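Alpha-L-rhamnosidase (PDB 4XHC) cleaves terminal alpha-L-rhamnose residues from rhamnosides by hydrolysis, as a GH78 family glycoside hydrolase, and binds rhamnose. Local coordinates at residues E62-A67 / G72-P77; Q253-D258 / P534-R539; H277-G282 / D298-D303. All coordinates share one frame; numbering follows the deposited sequence.

Contact 1: E62-A67 / G72-P77; sequences EAHADA and GWRAEP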
loop_
_atom_site.group_PDB
_atom_site.type_symbol
_atom_site.label_atom_id
_atom_site.label_comp_id
_atom_site.label_asym_id
_atom_site.label_seq_id
_atom_site.Cartn_x
_atom_site.Cartn_y
_atom_site.Cartn_z
ATOM N N GLU A 62 -2.495 22.702 10.871
ATOM C CA GLU A 62 -1.454 23.014 9.905
ATOM C C GLU A 62 -0.125 23.137 10.614
ATOM O O GLU A 62 -0.044 23.719 11.698
ATOM C CB GLU A 62 -1.741 24.330 9.190
ATOM C CG GLU A 62 -2.685 24.202 8.008
ATOM C CD GLU A 62 -2.866 25.512 7.258
ATOM O OE1 GLU A 62 -2.082 26.465 7.509
ATOM O OE2 GLU A 62 -3.795 25.581 6.418
ATOM N N ALA A 63 0.918 22.606 9.977
ATOM C CA ALA A 63 2.257 22.601 10.542
ATOM C C ALA A 63 2.993 23.857 10.136
ATOM O O ALA A 63 2.895 24.286 8.998
ATOM C CB ALA A 63 3.010 21.378 10.053
ATOM N N HIS A 64 3.727 24.454 11.070
ATOM C CA HIS A 64 4.591 25.594 10.759
ATOM C C HIS A 64 5.971 25.316 11.337
ATOM O O HIS A 64 6.089 24.957 12.508
ATOM C CB HIS A 64 4.009 26.894 11.326
ATOM C CG HIS A 64 2.747 27.338 10.646
ATOM N ND1 HIS A 64 2.747 28.059 9.469
ATOM C CD2 HIS A 64 1.446 27.161 10.976
ATOM C CE1 HIS A 64 1.501 28.302 9.100
ATOM N NE2 HIS A 64 0.692 27.769 9.998
ATOM N N ALA A 65 7.006 25.436 10.507
ATOM C CA ALA A 65 8.383 25.244 10.962
ATOM C C ALA A 65 8.712 26.318 11.998
ATOM O O ALA A 65 8.572 27.507 11.727
ATOM C CB ALA A 65 9.354 25.305 9.788
ATOM N N ASP A 66 9.128 25.885 13.183
ATOM C CA ASP A 66 9.349 26.778 14.321
ATOM C C ASP A 66 10.548 26.280 15.124
ATOM O O ASP A 66 10.469 25.234 15.772
ATOM C CB ASP A 66 8.088 26.819 15.206
ATOM C CG ASP A 66 8.162 27.871 16.319
ATOM O OD1 ASP A 66 9.258 28.394 16.592
ATOM O OD2 ASP A 66 7.111 28.169 16.930
ATOM N N ALA A 67 11.646 27.038 15.090
ATOM C CA ALA A 67 12.877 26.666 15.803
ATOM C C ALA A 67 12.652 26.344 17.301
ATOM O O ALA A 67 13.250 25.412 17.831
ATOM C CB ALA A 67 13.937 27.755 15.639
ATOM N N GLY A 72 11.016 21.301 16.329
ATOM C CA GLY A 72 10.963 22.208 15.182
ATOM C C GLY A 72 9.638 22.418 14.463
ATOM O O GLY A 72 9.624 23.036 13.398
ATOM N N TRP A 73 8.529 21.929 15.018
ATOM C CA TRP A 73 7.229 22.040 14.352
ATOM C C TRP A 73 6.096 22.384 15.317
ATOM O O TRP A 73 5.979 21.781 16.376
ATOM C CB TRP A 73 6.916 20.742 13.599
ATOM C CG TRP A 73 7.863 20.479 12.460
ATOM C CD1 TRP A 73 8.994 19.727 12.505
ATOM C CD2 TRP A 73 7.771 20.985 11.117
ATOM N NE1 TRP A 73 9.616 19.727 11.279
ATOM C CE2 TRP A 73 8.889 20.497 10.411
ATOM C CE3 TRP A 73 6.854 21.807 10.443
ATOM C CZ2 TRP A 73 9.113 20.796 9.055
ATOM C CZ3 TRP A 73 7.082 22.108 9.090
ATOM C CH2 TRP A 73 8.200 21.598 8.414
ATOM N N ARG A 74 5.262 23.349 14.925
ATOM C CA ARG A 74 4.136 23.824 15.735
ATOM C C ARG A 74 2.812 23.612 15.005
ATOM O O ARG A 74 2.713 23.871 13.807
ATOM C CB ARG A 74 4.308 25.319 16.034
ATOM C CG ARG A 74 3.331 25.893 17.062
ATOM C CD ARG A 74 3.445 27.413 17.182
ATOM N NE ARG A 74 2.910 28.090 15.989
ATOM C CZ ARG A 74 3.619 28.761 15.074
ATOM N NH1 ARG A 74 4.938 28.894 15.174
ATOM N NH2 ARG A 74 2.991 29.315 14.043
ATOM N N ALA A 75 1.795 23.165 15.740
ATOM C CA ALA A 75 0.447 22.975 15.201
ATOM C C ALA A 75 -0.423 24.218 15.428
ATOM O O ALA A 75 -0.351 24.844 16.488
ATOM C CB ALA A 75 -0.211 21.759 15.837
ATOM N N GLU A 76 -1.229 24.575 14.422
ATOM C CA GLU A 76 -2.246 25.635 14.536
ATOM C C GLU A 76 -3.577 25.049 14.087
ATOM O O GLU A 76 -3.656 24.534 12.975
ATOM C CB GLU A 76 -1.908 26.842 13.650
ATOM C CG GLU A 76 -0.666 27.639 14.059
ATOM C CD GLU A 76 -0.828 28.421 15.362
ATOM O OE1 GLU A 76 -1.945 28.909 15.644
ATOM O OE2 GLU A 76 0.173 28.559 16.105
ATOM N N PRO A 77 -4.620 25.107 14.946
ATOM C CA PRO A 77 -5.942 24.596 14.539
ATOM C C PRO A 77 -6.537 25.423 13.405
ATOM O O PRO A 77 -6.476 26.649 13.461
ATOM C CB PRO A 77 -6.799 24.753 15.806
ATOM C CG PRO A 77 -5.832 24.887 16.931
ATOM C CD PRO A 77 -4.610 25.542 16.358
#
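His64 and Arg74 pair through their backbones in a beta hairpin at the edge of the six-stranded antiparallel sheet of the N-terminal domain. Strand 73-79 is an outermost strand of this sheet within the chain, and strand 59-65 lies next to it. Glu62 and Glu76 also form a hydrogen-bonded pair. The turn end is closed by Asp66 N, which gives a nearly straight bond (176°) to Gly72 O.

The tighter packing lies on the face that carries Ala63, Ala65, Trp73 and Ala75. Trp73 lays its six-membered ring under Ala65, whose CB sits over the ring face, 4.2 Å from the centroid. Ala63 CB touches Trp73 CE3 at 3.9 Å. Cys136 and Ser133 of a nearby loop also touch the indole, so a loop covers part of this face.

The other face is looser and largely polar, and its Glu62 and His64 are exposed to solvent. The Arg74 guanidinium lies over His64 CB, its plane only 8° from that of the imidazole. Arg74 CG is anti to the backbone N (chi1 -170°), and the chain bends at chi3. This sets the guanidinium between two acids. Arg74 NE bonds Glu76 OE2 at 2.8 Å, through the anti lone pair of that oxygen. Arg74 NH1 meets Asp66 OD2 at 2.9 Å, from above the carboxylate plane.

Contact 2: Q253-D258 / P534-R539; sequences QALVND and PAWFIR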
loop_
_atom_site.group_PDB
_atom_site.type_symbol
_atom_site.label_atom_id
_atom_site.label_comp_id
_atom_site.label_asym_id
_atom_site.label_seq_id
_atom_site.Cartn_x
_atom_site.Cartn_y
_atom_site.Cartn_z
ATOM N N GLN A 253 8.137 -2.264 34.018
ATOM C CA GLN A 253 6.706 -2.270 33.772
ATOM C C GLN A 253 5.950 -3.034 34.846
ATOM O O GLN A 253 4.875 -2.613 35.263
ATOM C CB GLN A 253 6.395 -2.847 32.391
ATOM C CG GLN A 253 6.899 -1.968 31.262
ATOM C CD GLN A 253 6.372 -2.377 29.903
ATOM O OE1 GLN A 253 5.180 -2.593 29.731
ATOM N NE2 GLN A 253 7.259 -2.436 28.918
ATOM N N ALA A 254 6.512 -4.148 35.304
ATOM C CA ALA A 254 5.868 -4.945 36.352
ATOM C C ALA A 254 5.698 -4.165 37.653
ATOM O O ALA A 254 4.707 -4.333 38.350
ATOM C CB ALA A 254 6.637 -6.239 36.598
ATOM N N LEU A 255 6.665 -3.318 37.983
ATOM C CA LEU A 255 6.561 -2.500 39.190
ATOM C C LEU A 255 5.377 -1.542 39.101
ATOM O O LEU A 255 4.643 -1.375 40.063
ATOM C CB LEU A 255 7.850 -1.693 39.427
ATOM C CG LEU A 255 9.097 -2.422 39.932
ATOM C CD1 LEU A 255 10.249 -1.432 40.075
ATOM C CD2 LEU A 255 8.834 -3.139 41.252
ATOM N N VAL A 256 5.206 -0.908 37.944
ATOM C CA VAL A 256 4.155 0.089 37.774
ATOM C C VAL A 256 2.796 -0.602 37.741
ATOM O O VAL A 256 1.840 -0.143 38.356
ATOM C CB VAL A 256 4.366 0.924 36.493
ATOM C CG1 VAL A 256 3.317 2.025 36.383
ATOM C CG2 VAL A 256 5.770 1.518 36.469
ATOM N N ASN A 257 2.730 -1.722 37.032
ATOM C CA ASN A 257 1.532 -2.541 36.986
ATOM C C ASN A 257 1.022 -2.868 38.390
ATOM O O ASN A 257 -0.175 -2.821 38.659
ATOM C CB ASN A 257 1.833 -3.832 36.225
ATOM C CG ASN A 257 0.662 -4.791 36.213
ATOM O OD1 ASN A 257 -0.379 -4.510 35.632
ATOM N ND2 ASN A 257 0.827 -5.929 36.873
ATOM N N ASP A 258 1.951 -3.186 39.274
ATOM C CA ASP A 258 1.656 -3.527 40.654
ATOM C C ASP A 258 0.730 -2.558 41.391
ATOM O O ASP A 258 -0.113 -2.976 42.167
ATOM C CB ASP A 258 2.969 -3.604 41.427
ATOM C CG ASP A 258 3.077 -4.843 42.246
ATOM O OD1 ASP A 258 2.807 -5.926 41.674
ATOM O OD2 ASP A 258 3.437 -4.729 43.440
ATOM N N PRO A 534 7.738 6.850 37.368
ATOM C CA PRO A 534 7.266 7.838 38.337
ATOM C C PRO A 534 5.912 7.506 38.975
ATOM O O PRO A 534 5.684 7.828 40.144
ATOM C CB PRO A 534 7.176 9.104 37.504
ATOM C CG PRO A 534 8.318 8.965 36.557
ATOM C CD PRO A 534 8.403 7.498 36.224
ATOM N N ALA A 535 5.025 6.864 38.223
ATOM C CA ALA A 535 3.776 6.379 38.794
ATOM C C ALA A 535 4.025 5.453 39.998
ATOM O O ALA A 535 3.347 5.564 41.023
ATOM C CB ALA A 535 2.950 5.670 37.731
ATOM N N TRP A 536 5.009 4.561 39.876
ATOM C CA TRP A 536 5.372 3.656 40.973
ATOM C C TRP A 536 5.968 4.422 42.153
ATOM O O TRP A 536 5.514 4.266 43.281
ATOM C CB TRP A 536 6.348 2.571 40.498
ATOM C CG TRP A 536 6.705 1.561 41.561
ATOM C CD1 TRP A 536 5.894 0.591 42.079
ATOM C CD2 TRP A 536 7.960 1.423 42.224
ATOM N NE1 TRP A 536 6.565 -0.138 43.030
ATOM C CE2 TRP A 536 7.840 0.351 43.133
ATOM C CE3 TRP A 536 9.178 2.097 42.135
ATOM C CZ2 TRP A 536 8.890 -0.056 43.951
ATOM C CZ3 TRP A 536 10.228 1.684 42.950
ATOM C CH2 TRP A 536 10.072 0.619 43.846
ATOM N N PHE A 537 6.973 5.252 41.887
ATOM C CA PHE A 537 7.588 6.065 42.939
ATOM C C PHE A 537 6.545 6.906 43.676
ATOM O O PHE A 537 6.533 6.968 44.910
ATOM C CB PHE A 537 8.662 6.996 42.365
ATOM C CG PHE A 537 9.892 6.284 41.878
ATOM C CD1 PHE A 537 10.638 5.486 42.738
ATOM C CD2 PHE A 537 10.325 6.436 40.566
ATOM C CE1 PHE A 537 11.777 4.837 42.291
ATOM C CE2 PHE A 537 11.464 5.790 40.113
ATOM C CZ PHE A 537 12.191 4.992 40.975
ATOM N N ILE A 538 5.672 7.553 42.915
ATOM C CA ILE A 538 4.701 8.464 43.493
ATOM C C ILE A 538 3.715 7.693 44.367
ATOM O O ILE A 538 3.439 8.098 45.495
ATOM C CB ILE A 538 3.995 9.297 42.400
ATOM C CG1 ILE A 538 4.987 10.313 41.823
ATOM C CG2 ILE A 538 2.783 10.034 42.955
ATOM C CD1 ILE A 538 4.599 10.844 40.465
ATOM N N ARG A 539 3.224 6.566 43.859
ATOM C CA ARG A 539 2.226 5.768 44.576
ATOM C C ARG A 539 2.812 4.938 45.717
ATOM O O ARG A 539 2.273 4.934 46.813
ATOM C CB ARG A 539 1.469 4.860 43.604
ATOM C CG ARG A 539 0.539 5.617 42.672
ATOM C CD ARG A 539 0.237 4.831 41.411
ATOM N NE ARG A 539 -0.502 5.639 40.443
ATOM C CZ ARG A 539 -1.803 5.534 40.190
ATOM N NH1 ARG A 539 -2.561 4.642 40.814
ATOM N NH2 ARG A 539 -2.353 6.328 39.284
#
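Leu255 and Trp536 make most of this contact between helix 247-259 and helix 534-540. The short segments approach to 8.4 Å between axes, with their N-to-C directions 45° apart. The contact is small and apolar.

Along 253-258, the first residue to touch is Leu255. Its CB sits almost squarely over the five-membered ring of Trp536, 4.0 Å from the centroid and 6° off the ring normal. This is a CH-pi contact. The branch reaches on over the same indole. Leu255 CD2 lies 4.1 Å from Trp536 CZ2, and CD1 stands above the plane toward the rim. The indole is brought there by a chi1 of -177°, which sets Trp536 CG opposite its own backbone N. Leu255 O also lies near Trp536 CD1. Asn314 of helix 302-319 touches Leu255 as well.

Val256 follows, and its two methyls divide the work. Val256 CG1 meets Ala535 CB at 3.9 Å. Val256 CG2 rests against Trp536 CB at 4.2 Å. Leu227 of helix 214-230 and Cys532 also touch Val256, so this side of the contact is buried.

The last residue, Asp258, has its polar partner outside the contact, bonding His264 through OD1. On the second helix, Arg539 likewise turns to other residues, with a salt bridge to Asp220.

The side chain of Val256 is about 14 Å from the bound rhamnose. The contact is inter-helix packing, away from direct contact with the sugar. It joins an early helix of the six-hairpin glycosidase domain to its C-terminal helix, consistent with the closed, all-helical barrel, the (alpha/alpha)6 fold, of GH78 catalytic domains.

Contact 3: H277-G282 / D298-D303; sequences HTREDG and DTFLFD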
loop_
_atom_site.group_PDB
_atom_site.type_symbol
_atom_site.label_atom_id
_atom_site.label_comp_id
_atom_site.label_asym_id
_atom_site.label_seq_id
_atom_site.Cartn_x
_atom_site.Cartn_y
_atom_site.Cartn_z
ATOM N N HIS A 277 11.614 -20.739 26.355
ATOM C CA HIS A 277 12.454 -20.903 25.182
ATOM C C HIS A 277 13.765 -20.177 25.410
ATOM O O HIS A 277 13.826 -18.950 25.352
ATOM C CB HIS A 277 11.732 -20.383 23.936
ATOM C CG HIS A 277 12.378 -20.784 22.644
ATOM N ND1 HIS A 277 12.185 -20.087 21.474
ATOM C CD2 HIS A 277 13.214 -21.802 22.339
ATOM C CE1 HIS A 277 12.873 -20.654 20.502
ATOM N NE2 HIS A 277 13.507 -21.698 21.001
ATOM N N THR A 278 14.803 -20.959 25.692
ATOM C CA THR A 278 16.102 -20.439 26.108
ATOM C C THR A 278 17.212 -20.892 25.179
ATOM O O THR A 278 16.983 -21.691 24.260
ATOM C CB THR A 278 16.476 -20.940 27.523
ATOM O OG1 THR A 278 16.784 -22.344 27.488
ATOM C CG2 THR A 278 15.329 -20.702 28.499
ATOM N N ARG A 279 18.413 -20.370 25.420
ATOM C CA ARG A 279 19.605 -20.884 24.765
ATOM C C ARG A 279 19.826 -22.271 25.344
ATOM O O ARG A 279 19.344 -22.555 26.434
ATOM C CB ARG A 279 20.803 -19.970 25.015
ATOM C CG ARG A 279 21.938 -20.172 24.019
ATOM C CD ARG A 279 22.937 -19.029 24.046
ATOM N NE ARG A 279 23.682 -19.014 25.298
ATOM C CZ ARG A 279 24.544 -18.069 25.662
ATOM N NH1 ARG A 279 24.793 -17.029 24.878
ATOM N NH2 ARG A 279 25.153 -18.169 26.829
ATOM N N GLU A 280 20.533 -23.135 24.628
ATOM C CA GLU A 280 20.628 -24.541 25.030
ATOM C C GLU A 280 21.356 -24.712 26.361
ATOM O O GLU A 280 21.054 -25.632 27.107
ATOM C CB GLU A 280 21.253 -25.402 23.916
ATOM C CG GLU A 280 22.550 -26.133 24.258
ATOM C CD GLU A 280 23.078 -26.982 23.107
ATOM O OE1 GLU A 280 22.341 -27.879 22.635
ATOM O OE2 GLU A 280 24.239 -26.751 22.676
ATOM N N ASP A 281 22.301 -23.822 26.662
ATOM C CA ASP A 281 22.974 -23.825 27.967
ATOM C C ASP A 281 22.120 -23.233 29.100
ATOM O O ASP A 281 22.595 -23.116 30.226
ATOM C CB ASP A 281 24.325 -23.097 27.886
ATOM C CG ASP A 281 24.184 -21.585 27.752
ATOM O OD1 ASP A 281 23.075 -21.084 27.454
ATOM O OD2 ASP A 281 25.195 -20.886 27.950
ATOM N N GLY A 282 20.881 -22.843 28.799
ATOM C CA GLY A 282 19.936 -22.372 29.814
ATOM C C GLY A 282 19.776 -20.862 29.955
ATOM O O GLY A 282 18.919 -20.419 30.708
ATOM N N ASP A 298 17.857 -14.401 19.312
ATOM C CA ASP A 298 19.261 -14.794 19.458
ATOM C C ASP A 298 20.147 -13.631 19.963
ATOM O O ASP A 298 21.302 -13.518 19.580
ATOM C CB ASP A 298 19.799 -15.372 18.143
ATOM C CG ASP A 298 19.776 -14.372 16.998
ATOM O OD1 ASP A 298 19.528 -13.166 17.220
ATOM O OD2 ASP A 298 20.021 -14.799 15.856
ATOM N N THR A 299 19.599 -12.787 20.834
ATOM C CA THR A 299 20.321 -11.658 21.420
ATOM C C THR A 299 20.393 -11.901 22.910
ATOM O O THR A 299 19.366 -12.114 23.549
ATOM C CB THR A 299 19.569 -10.334 21.173
ATOM O OG1 THR A 299 19.526 -10.072 19.770
ATOM C CG2 THR A 299 20.242 -9.164 21.879
ATOM N N PHE A 300 21.599 -11.887 23.466
ATOM C CA PHE A 300 21.787 -12.247 24.870
ATOM C C PHE A 300 22.558 -11.163 25.587
ATOM O O PHE A 300 23.639 -10.805 25.160
ATOM C CB PHE A 300 22.487 -13.600 24.970
ATOM C CG PHE A 300 21.699 -14.708 24.341
ATOM C CD1 PHE A 300 20.671 -15.332 25.045
ATOM C CD2 PHE A 300 21.947 -15.097 23.028
ATOM C CE1 PHE A 300 19.922 -16.340 24.461
ATOM C CE2 PHE A 300 21.203 -16.109 22.442
ATOM C CZ PHE A 300 20.186 -16.726 23.154
ATOM N N LEU A 301 21.978 -10.663 26.679
ATOM C CA LEU A 301 22.550 -9.582 27.467
ATOM C C LEU A 301 22.772 -9.990 28.934
ATOM O O LEU A 301 21.885 -10.513 29.600
ATOM C CB LEU A 301 21.649 -8.353 27.386
ATOM C CG LEU A 301 21.618 -7.631 26.028
ATOM C CD1 LEU A 301 20.427 -6.695 25.939
ATOM C CD2 LEU A 301 22.907 -6.859 25.759
ATOM N N PHE A 302 23.977 -9.745 29.426
ATOM C CA PHE A 302 24.363 -10.078 30.794
ATOM C C PHE A 302 23.346 -9.567 31.810
ATOM O O PHE A 302 22.911 -10.322 32.681
ATOM C CB PHE A 302 25.738 -9.483 31.061
ATOM C CG PHE A 302 26.318 -9.804 32.418
ATOM C CD1 PHE A 302 26.996 -10.999 32.644
ATOM C CD2 PHE A 302 26.258 -8.869 33.445
ATOM C CE1 PHE A 302 27.573 -11.269 33.874
ATOM C CE2 PHE A 302 26.819 -9.140 34.677
ATOM C CZ PHE A 302 27.480 -10.340 34.893
ATOM N N ASP A 303 22.954 -8.299 31.686
ATOM C CA ASP A 303 22.083 -7.668 32.684
ATOM C C ASP A 303 20.635 -8.129 32.585
ATOM O O ASP A 303 20.016 -8.454 33.601
ATOM C CB ASP A 303 22.186 -6.119 32.689
ATOM C CG ASP A 303 21.928 -5.469 31.325
ATOM O OD1 ASP A 303 22.117 -6.117 30.268
ATOM O OD2 ASP A 303 21.591 -4.262 31.313
#
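Arg279 lies over one face of the Phe300 ring in a cation-pi contact. It joins the end of the short strand 277-279 to the loop that leads into helix 302-319, in the helical catalytic domain. Arg279 CZ is 4.7 Å from the ring centroid and 13° off the ring normal. The guanidinium is not stacked flat, because the two planes are 47° apart.

The aliphatic part of the arginine does the closer touching. Arg279 CD sits over the ring face, 3.9 Å from the centroid. Arg279 CB comes to 3.8 Å from Phe300 CE1, and NH1 reaches toward Phe300 CG. The arginine therefore runs across the ring from its far rim to its root. A bend at chi3 (68°) turns the guanidinium back over the phenyl. On the phenylalanine side, Ser285 and Met33 also touch the ring.

The next shell fixes the arginine. Residues 279-282 form a type I beta turn, which brings Asp281 beside Arg279. Arg279 grips the Asp281 carboxylate side-on, NE bonded to OD1 and NH2 to OD2. The carboxylate charge would probably offset that of the arginine.

Further out, strand 277-279 pairs with strand 33-35, near the start of the modelled chain. On the other segment, Asp298 forms a salt bridge to Lys186 of the second subunit, placing this loop at the dimer interface. The turn itself is held at Arg279 O. Gly282 N bonds Arg279 O at 2.8 Å, and Thr278 OG1 donates to the same oxygen from the opposite face of the carbonyl plane.

How the contacts relate
From the N terminus, contact 1 comes first. It closes a short hairpin loop in the N-terminal beta domain and is complete before the other two begin. Contact 2 opens next, at 253-258, and closes only at 534-539, near the C terminus. It ties helix 247-259 to the C-terminal helix 534-540 and spans most of the glycosidase domain. Contact 3 is nested inside that long loop. It closes a short loop between strand 277-279 and the residues leading into helix 302-319. The centres of contacts 2 and 3 are 27 Å apart. Contacts 1 and 3 lie on opposite sides of the chain's centre, their own centres 46 Å apart. None of the three touches another.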